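Local coordinates for DNA protection during starvation protein (Halobacterium salinarum, PDB 1TJO) that probably protects DNA from oxidative damage by oxidising iron(II) with hydrogen peroxide and storing it as a ferric mineral inside a hollow dodecamer, at residues D18-D23 against V85-G90; E28-A33 against L143-T148; W53-E56 against D62-L65. All blocks are in the same frame, centred on the assembly; numbering follows the deposited sequence.

Interaction 1: D18-D23 against V85-G90; sequences DALRMD and VQALGG. With MG (magnesium ion), chain Q.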
loop_
_atom_site.group_PDB
_atom_site.type_symbol
_atom_site.label_atom_id
_atom_site.label_comp_id
_atom_site.label_asym_id
_atom_site.label_seq_id
_atom_site.Cartn_x
_atom_site.Cartn_y
_atom_site.Cartn_z
ATOM N N ASP A 18 24.115 -31.744 -6.459
ATOM C CA ASP A 18 23.289 -32.730 -7.167
ATOM C C ASP A 18 21.867 -32.226 -7.435
ATOM O O ASP A 18 21.282 -32.574 -8.454
ATOM C CB ASP A 18 23.274 -34.069 -6.445
ATOM C CG ASP A 18 24.637 -34.746 -6.449
ATOM O OD1 ASP A 18 25.311 -34.799 -7.512
ATOM O OD2 ASP A 18 25.117 -35.262 -5.420
ATOM N N ALA A 19 21.305 -31.425 -6.541
ATOM C CA ALA A 19 20.002 -30.782 -6.822
ATOM C C ALA A 19 20.050 -29.986 -8.105
ATOM O O ALA A 19 19.094 -30.016 -8.887
ATOM C CB ALA A 19 19.551 -29.866 -5.698
ATOM N N LEU A 20 21.126 -29.223 -8.277
ATOM C CA LEU A 20 21.278 -28.369 -9.449
ATOM C C LEU A 20 21.979 -29.082 -10.603
ATOM O O LEU A 20 22.182 -28.459 -11.632
ATOM C CB LEU A 20 22.036 -27.078 -9.108
ATOM C CG LEU A 20 21.403 -26.218 -8.023
ATOM C CD1 LEU A 20 22.148 -24.910 -7.877
ATOM C CD2 LEU A 20 19.930 -25.949 -8.325
ATOM N N ARG A 21 22.307 -30.363 -10.457
ATOM C CA ARG A 21 22.942 -31.112 -11.521
ATOM C C ARG A 21 24.171 -30.382 -12.079
ATOM O O ARG A 21 24.346 -30.249 -13.287
ATOM C CB ARG A 21 21.931 -31.383 -12.634
ATOM C CG ARG A 21 20.709 -32.157 -12.209
ATOM C CD ARG A 21 20.920 -33.647 -12.056
ATOM N NE ARG A 21 19.787 -34.332 -11.408
ATOM C CZ ARG A 21 18.717 -34.785 -12.040
ATOM N NH1 ARG A 21 18.607 -34.679 -13.359
ATOM N NH2 ARG A 21 17.753 -35.355 -11.344
ATOM N N MET A 22 25.013 -29.929 -11.173
ATOM C CA MET A 22 26.247 -29.235 -11.501
ATOM C C MET A 22 27.358 -29.969 -10.821
ATOM O O MET A 22 27.504 -29.947 -9.599
ATOM C CB MET A 22 26.220 -27.772 -11.029
ATOM C CG MET A 22 27.198 -26.905 -11.815
ATOM S SD MET A 22 26.526 -26.417 -13.381
ATOM C CE MET A 22 25.476 -25.142 -12.837
ATOM N N ASP A 23 28.136 -30.669 -11.626
ATOM C CA ASP A 23 29.322 -31.335 -11.129
ATOM C C ASP A 23 30.363 -30.368 -10.561
ATOM O O ASP A 23 30.434 -29.223 -10.959
ATOM C CB ASP A 23 29.959 -32.120 -12.254
ATOM C CG ASP A 23 30.175 -31.271 -13.487
ATOM O OD1 ASP A 23 29.178 -30.983 -14.220
ATOM O OD2 ASP A 23 31.300 -30.820 -13.775
ATOM N N VAL A 85 27.624 -18.943 -4.849
ATOM C CA VAL A 85 28.786 -19.733 -4.441
ATOM C C VAL A 85 28.366 -20.890 -3.567
ATOM O O VAL A 85 28.754 -22.020 -3.821
ATOM C CB VAL A 85 29.785 -18.907 -3.665
ATOM C CG1 VAL A 85 30.891 -19.747 -2.999
ATOM C CG2 VAL A 85 30.437 -17.900 -4.640
ATOM N N GLN A 86 27.551 -20.598 -2.568
ATOM C CA GLN A 86 27.078 -21.635 -1.666
ATOM C C GLN A 86 26.199 -22.691 -2.371
ATOM O O GLN A 86 26.407 -23.877 -2.152
ATOM C CB GLN A 86 26.359 -20.994 -0.493
ATOM C CG GLN A 86 26.487 -21.747 0.766
ATOM C CD GLN A 86 25.518 -22.843 0.766
ATOM O OE1 GLN A 86 25.742 -23.930 1.313
ATOM N NE2 GLN A 86 24.433 -22.606 0.099
ATOM N N ALA A 87 25.337 -22.264 -3.288
ATOM C CA ALA A 87 24.471 -23.170 -4.026
ATOM C C ALA A 87 25.261 -24.128 -4.882
ATOM O O ALA A 87 24.833 -25.273 -5.060
ATOM C CB ALA A 87 23.466 -22.451 -4.860
ATOM N N LEU A 88 26.407 -23.666 -5.379
ATOM C CA LEU A 88 27.279 -24.483 -6.213
ATOM C C LEU A 88 28.264 -25.320 -5.388
ATOM O O LEU A 88 29.142 -25.972 -5.951
ATOM C CB LEU A 88 28.013 -23.613 -7.203
ATOM C CG LEU A 88 27.155 -22.929 -8.273
ATOM C CD1 LEU A 88 28.002 -22.066 -9.094
ATOM C CD2 LEU A 88 26.414 -23.915 -9.136
ATOM N N GLY A 89 28.109 -25.298 -4.067
ATOM C CA GLY A 89 28.872 -26.151 -3.167
ATOM C C GLY A 89 30.217 -25.597 -2.718
ATOM O O GLY A 89 31.080 -26.350 -2.281
ATOM N N GLY A 90 30.412 -24.288 -2.874
ATOM C CA GLY A 90 31.567 -23.607 -2.391
ATOM C C GLY A 90 31.346 -22.872 -1.083
ATOM O O GLY A 90 30.218 -22.860 -0.533
HETATM MG MG MG Q . 24.906 -26.146 0.840
HETATM O O HOH W 1 24.451 -25.777 -1.188
HETATM O O HOH W 2 26.913 -26.899 0.773
HETATM O O HOH W 3 24.237 -28.104 0.538
#

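Interaction 2: E28-A33 against L143-T148; sequences EQCVDA and LGDHAT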
loop_
_atom_site.group_PDB
_atom_site.type_symbol
_atom_site.label_atom_id
_atom_site.label_comp_id
_atom_site.label_asym_id
_atom_site.label_seq_id
_atom_site.Cartn_x
_atom_site.Cartn_y
_atom_site.Cartn_z
ATOM N N GLU A 28 33.461 -25.515 -9.680
ATOM C CA GLU A 28 34.692 -24.886 -9.182
ATOM C C GLU A 28 35.138 -23.685 -10.023
ATOM O O GLU A 28 35.587 -22.664 -9.478
ATOM C CB GLU A 28 35.804 -25.929 -9.086
ATOM C CG GLU A 28 37.013 -25.436 -8.320
ATOM C CD GLU A 28 38.109 -26.472 -8.275
ATOM O OE1 GLU A 28 37.827 -27.657 -8.594
ATOM O OE2 GLU A 28 39.248 -26.083 -7.937
ATOM N N GLN A 29 34.987 -23.772 -11.346
ATOM C CA GLN A 29 35.349 -22.652 -12.227
ATOM C C GLN A 29 34.460 -21.443 -11.996
ATOM O O GLN A 29 34.938 -20.326 -11.895
ATOM C CB GLN A 29 35.255 -23.062 -13.692
ATOM C CG GLN A 29 36.324 -24.040 -14.070
ATOM C CD GLN A 29 36.156 -24.572 -15.492
ATOM O OE1 GLN A 29 36.441 -23.867 -16.458
ATOM N NE2 GLN A 29 35.679 -25.804 -15.617
ATOM N N CYS A 30 33.170 -21.705 -11.866
ATOM C CA CYS A 30 32.208 -20.658 -11.564
ATOM C C CYS A 30 32.466 -20.068 -10.181
ATOM O O CYS A 30 32.425 -18.884 -10.027
ATOM C CB CYS A 30 30.788 -21.190 -11.667
ATOM S SG CYS A 30 30.186 -21.278 -13.399
ATOM N N VAL A 31 32.708 -20.896 -9.165
ATOM C CA VAL A 31 32.892 -20.404 -7.806
ATOM C C VAL A 31 34.128 -19.540 -7.704
ATOM O O VAL A 31 34.121 -18.543 -7.041
ATOM C CB VAL A 31 32.926 -21.551 -6.799
ATOM C CG1 VAL A 31 33.543 -21.134 -5.461
ATOM C CG2 VAL A 31 31.566 -22.114 -6.627
ATOM N N ASP A 32 35.210 -19.928 -8.370
ATOM C CA ASP A 32 36.425 -19.118 -8.376
ATOM C C ASP A 32 36.135 -17.705 -8.846
ATOM O O ASP A 32 36.602 -16.704 -8.235
ATOM C CB ASP A 32 37.504 -19.749 -9.275
ATOM C CG ASP A 32 38.080 -21.052 -8.707
ATOM O OD1 ASP A 32 37.756 -21.439 -7.554
ATOM O OD2 ASP A 32 38.888 -21.744 -9.374
ATOM N N ALA A 33 35.289 -17.615 -9.864
ATOM C CA ALA A 33 34.943 -16.326 -10.445
ATOM C C ALA A 33 34.019 -15.542 -9.519
ATOM O O ALA A 33 34.275 -14.377 -9.237
ATOM C CB ALA A 33 34.301 -16.515 -11.757
ATOM N N LEU A 143 30.232 -22.692 -19.798
ATOM C CA LEU A 143 30.066 -23.904 -18.997
ATOM C C LEU A 143 28.609 -24.417 -18.958
ATOM O O LEU A 143 28.376 -25.443 -18.363
ATOM C CB LEU A 143 30.553 -23.685 -17.564
ATOM C CG LEU A 143 32.034 -23.321 -17.386
ATOM C CD1 LEU A 143 32.311 -22.865 -15.988
ATOM C CD2 LEU A 143 32.934 -24.485 -17.750
ATOM N N GLY A 144 27.647 -23.703 -19.540
ATOM C CA GLY A 144 26.258 -24.151 -19.556
ATOM C C GLY A 144 25.495 -23.806 -18.288
ATOM O O GLY A 144 24.377 -24.299 -18.043
ATOM N N ASP A 145 26.086 -22.919 -17.495
ATOM C CA ASP A 145 25.464 -22.481 -16.237
ATOM C C ASP A 145 24.733 -21.181 -16.532
ATOM O O ASP A 145 25.163 -20.061 -16.160
ATOM C CB ASP A 145 26.494 -22.316 -15.127
ATOM C CG ASP A 145 25.847 -22.009 -13.788
ATOM O OD1 ASP A 145 26.601 -21.906 -12.797
ATOM O OD2 ASP A 145 24.584 -21.848 -13.682
ATOM N N HIS A 146 23.583 -21.353 -17.166
ATOM C CA HIS A 146 22.777 -20.244 -17.662
ATOM C C HIS A 146 22.148 -19.450 -16.553
ATOM O O HIS A 146 21.943 -18.248 -16.702
ATOM C CB HIS A 146 21.697 -20.771 -18.606
ATOM C CG HIS A 146 22.270 -21.451 -19.799
ATOM N ND1 HIS A 146 22.907 -20.757 -20.802
ATOM C CD2 HIS A 146 22.384 -22.764 -20.107
ATOM C CE1 HIS A 146 23.359 -21.616 -21.699
ATOM N NE2 HIS A 146 23.060 -22.841 -21.300
ATOM N N ALA A 147 21.835 -20.092 -15.445
ATOM C CA ALA A 147 21.300 -19.342 -14.305
ATOM C C ALA A 147 22.361 -18.387 -13.697
ATOM O O ALA A 147 22.080 -17.231 -13.416
ATOM C CB ALA A 147 20.754 -20.256 -13.250
ATOM N N THR A 148 23.581 -18.857 -13.525
ATOM C CA THR A 148 24.641 -17.962 -13.076
ATOM C C THR A 148 24.862 -16.832 -14.061
ATOM O O THR A 148 25.019 -15.714 -13.659
ATOM C CB THR A 148 25.937 -18.694 -12.882
ATOM O OG1 THR A 148 25.797 -19.626 -11.807
ATOM C CG2 THR A 148 27.035 -17.760 -12.461
#

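Interaction 3: W53-E56 against D62-L65; sequences WNVE and DLHL. With MG (magnesium ion), chain L.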
loop_
_atom_site.group_PDB
_atom_site.type_symbol
_atom_site.label_atom_id
_atom_site.label_comp_id
_atom_site.label_asym_id
_atom_site.label_seq_id
_atom_site.Cartn_x
_atom_site.Cartn_y
_atom_site.Cartn_z
ATOM N N TRP A 53 28.522 8.331 4.214
ATOM C CA TRP A 53 28.604 8.900 5.533
ATOM C C TRP A 53 29.265 10.266 5.529
ATOM O O TRP A 53 28.851 11.154 6.258
ATOM C CB TRP A 53 29.389 7.963 6.451
ATOM C CG TRP A 53 28.766 6.602 6.700
ATOM C CD1 TRP A 53 27.400 6.265 6.763
ATOM C CD2 TRP A 53 29.466 5.394 6.949
ATOM N NE1 TRP A 53 27.269 4.924 6.987
ATOM C CE2 TRP A 53 28.511 4.369 7.131
ATOM C CE3 TRP A 53 30.802 5.075 7.048
ATOM C CZ2 TRP A 53 28.868 3.074 7.425
ATOM C CZ3 TRP A 53 31.151 3.781 7.344
ATOM C CH2 TRP A 53 30.205 2.807 7.509
ATOM N N ASN A 54 30.298 10.435 4.715
ATOM C CA ASN A 54 31.212 11.539 4.884
ATOM C C ASN A 54 30.934 12.695 3.912
ATOM O O ASN A 54 31.440 13.789 4.122
ATOM C CB ASN A 54 32.653 11.061 4.718
ATOM C CG ASN A 54 33.149 10.246 5.902
ATOM O OD1 ASN A 54 33.055 10.680 7.024
ATOM N ND2 ASN A 54 33.658 9.063 5.651
ATOM N N VAL A 55 30.149 12.473 2.855
ATOM C CA VAL A 55 29.995 13.484 1.839
ATOM C C VAL A 55 29.438 14.785 2.435
ATOM O O VAL A 55 28.488 14.776 3.229
ATOM C CB VAL A 55 29.158 13.017 0.593
ATOM C CG1 VAL A 55 27.734 12.609 0.986
ATOM C CG2 VAL A 55 29.200 14.073 -0.502
ATOM N N GLU A 56 30.030 15.883 2.012
ATOM C CA GLU A 56 29.659 17.226 2.443
ATOM C C GLU A 56 29.655 18.188 1.278
ATOM O O GLU A 56 30.280 17.935 0.230
ATOM C CB GLU A 56 30.717 17.712 3.462
ATOM C CG GLU A 56 30.690 17.033 4.813
ATOM C CD GLU A 56 31.864 17.370 5.750
ATOM O OE1 GLU A 56 31.828 16.855 6.901
ATOM O OE2 GLU A 56 32.834 18.077 5.383
ATOM N N ASP A 62 21.883 15.022 -2.139
ATOM C CA ASP A 62 21.628 14.224 -3.322
ATOM C C ASP A 62 22.670 13.093 -3.403
ATOM O O ASP A 62 22.339 11.922 -3.655
ATOM C CB ASP A 62 21.703 15.059 -4.584
ATOM C CG ASP A 62 21.488 14.217 -5.798
ATOM O OD1 ASP A 62 22.446 14.049 -6.593
ATOM O OD2 ASP A 62 20.391 13.633 -5.985
ATOM N N LEU A 63 23.941 13.432 -3.142
ATOM C CA LEU A 63 24.973 12.397 -3.173
ATOM C C LEU A 63 24.851 11.406 -2.048
ATOM O O LEU A 63 25.080 10.214 -2.203
ATOM C CB LEU A 63 26.356 13.021 -3.136
ATOM C CG LEU A 63 26.800 13.683 -4.417
ATOM C CD1 LEU A 63 27.933 14.661 -4.163
ATOM C CD2 LEU A 63 27.176 12.553 -5.411
ATOM N N HIS A 64 24.453 11.881 -0.881
ATOM C CA HIS A 64 24.252 11.002 0.262
ATOM C C HIS A 64 23.197 9.953 -0.076
ATOM O O HIS A 64 23.411 8.770 0.165
ATOM C CB HIS A 64 23.841 11.833 1.488
ATOM C CG HIS A 64 23.524 11.055 2.714
ATOM N ND1 HIS A 64 24.495 10.547 3.552
ATOM C CD2 HIS A 64 22.337 10.763 3.295
ATOM C CE1 HIS A 64 23.915 9.926 4.568
ATOM N NE2 HIS A 64 22.609 10.056 4.447
ATOM N N LEU A 65 22.101 10.380 -0.697
ATOM C CA LEU A 65 21.014 9.486 -1.072
ATOM C C LEU A 65 21.522 8.546 -2.149
ATOM O O LEU A 65 21.281 7.327 -2.058
ATOM C CB LEU A 65 19.818 10.315 -1.511
ATOM C CG LEU A 65 19.187 11.029 -0.317
ATOM C CD1 LEU A 65 18.167 12.102 -0.812
ATOM C CD2 LEU A 65 18.566 10.033 0.675
HETATM MG MG MG L . 30.905 16.574 8.603
HETATM O O HOH W 4 29.843 16.516 10.311
HETATM O O HOH W 5 30.895 18.547 8.855
HETATM O O HOH W 6 32.897 16.538 9.431
#

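Interaction 1: D18-D23 against V85-G90
Leu-20 and Met-22 reach from the loop ahead of helix 24-54 onto the C-terminal end of helix 60-87. CD1 of Leu-20 lies 4.1 Å from CB of Ala-87 and also touches the carbonyl oxygen of that residue. Met-22 has its chain bent at chi2 and chi3 (81° and 78°), which curls the thioether so that both CG and CE rest on one methyl: Met-22 CE is 4.0 Å from Leu-88 CD2. All four residues are buried, and this is the tight part. On the loose side Asp-18 and Asp-23 are exposed, and partly exposed Arg-21 forms salt bridges with Glu-131 and Asp-128 of a second subunit. Helix 60-87 ends in a Schellman motif with Gly-89 at positive phi, Gly-90 N bonding to Val-85 O at 3.0 Å. Val-85 and Gln-86 are involved in iron translocation; here Gln-86 OE1 binds a magnesium ion at 2.4 Å, together with His-168 of the second subunit and Glu-56 of a third. The two segments thus meet through van der Waals contact, without a hydrogen bond between them, while directional bonds fix the helix end and the metal joins the subunits.

Interaction 2: E28-A33 against L143-T148
The sulfur of Cys-30 is wedged between a methyl and a carboxylate oxygen: Cys-30 SG lies 3.7 Å from Leu-143 CD1 and is in contact, equally at 3.7 Å, with Asp-145 OD1. It reaches from helix 24-54 to the link between helices 115-142 and 146-169, so the contact ties the first helix of the ferritin-like four-helix bundle to the turn joining the last two. Leu-143 is the broad part of the interface. Its CD1 also touches CB of Gln-29 at 3.7 Å, and its CD2 stands above the plane of the Gln-29 amide, well displaced toward the outer side of OE1 and NE2, with Leu-143 CD2 to Gln-29 NE2 at 3.7 Å. That amide is at the partly exposed edge, whereas Cys-30 and Asp-145 are buried. Helix 115-142 stops in a Schellman motif at Gly-144, and Asp-145 at once becomes the N-cap of the next helix. With its CG anti to the backbone N (chi1 -174°), the carboxylate turns toward Thr-148 and takes two bonds from it: Thr-148 OG1 donates to Asp-145 OD1 at 2.6 Å, and Thr-148 N to Asp-145 OD2 at 3.2 Å, nearly straight. Both donors arrive from well out of the carboxylate plane, by 49° and 62°. Arg-84 of helix 60-87 adds a salt bridge to Asp-145 OD2 and a hydrogen bond to Thr-148 OG1. The buried carboxylate is therefore gripped at both oxygens, and its negative charge is probably stabilised by the arginine together with the helix N-terminus.

Interaction 3: W53-E56 against D62-L65
At the short loop of the helical hairpin, Val-55, just past the end of helix 24-54, fits its two methyls against Leu-63 and His-64 in the first turns of helix 60-87. The side chains of Val-55 and Leu-63 cross at about a right angle, bringing Val-55 CG2 to 3.9 Å from Leu-63 CD1. CG1 takes the slot between the backbone N and the carbonyl carbon (chi1 60°), which turns it onto the helix backbone: Val-55 CG1 is 3.8 Å from His-64 N, and 4.0 Å from His-64 CB. This hairpin is the first half of the ferritin-like bundle, and Ile-115 of helix 115-142 packs on both Val-55 and Leu-63. With an alanine here in place of Val-55 both methyls go, which would probably open a gap beside Leu-63 CD1 and leave the backbone at His-64 less firmly packed. The His-64 ring in turn stacks on that of His-52, an iron ligand, whose ND1 is hydrogen-bonded to His-64 O. Trp-53 and Glu-56 are among the residues involved in iron translocation. Glu-56 extends its carboxylate to a magnesium ion, OE1 to the metal 2.0 Å, with further ligands from two other subunits. Trp-53 NE1 is hydrogen-bonded to Asp-79 of a neighbouring subunit, itself an iron ligand.

How the interactions relate
Interactions 1 and 2 are neighbours at one end of the bundle, their centres 10 Å apart, and share a buried layer: Leu-88 CD1 lies 3.9 Å from Cys-30 CB, and Met-22 packs on Asp-145. Interaction 3 sits at the other end, its centre about 40 Å from that of interaction 1 and 36 Å from that of interaction 2, though it uses the same helices 24-54 and 60-87. Assembly brings the ends together, since equivalent magnesium sites join 85-90 of one subunit to 53-56 of another. In interaction 1 the side chain of Ala-87 is about 11 Å from a bound iron(III) ion. In interaction 3 the side chain of His-64 is about 4 Å from another bound iron(III) ion.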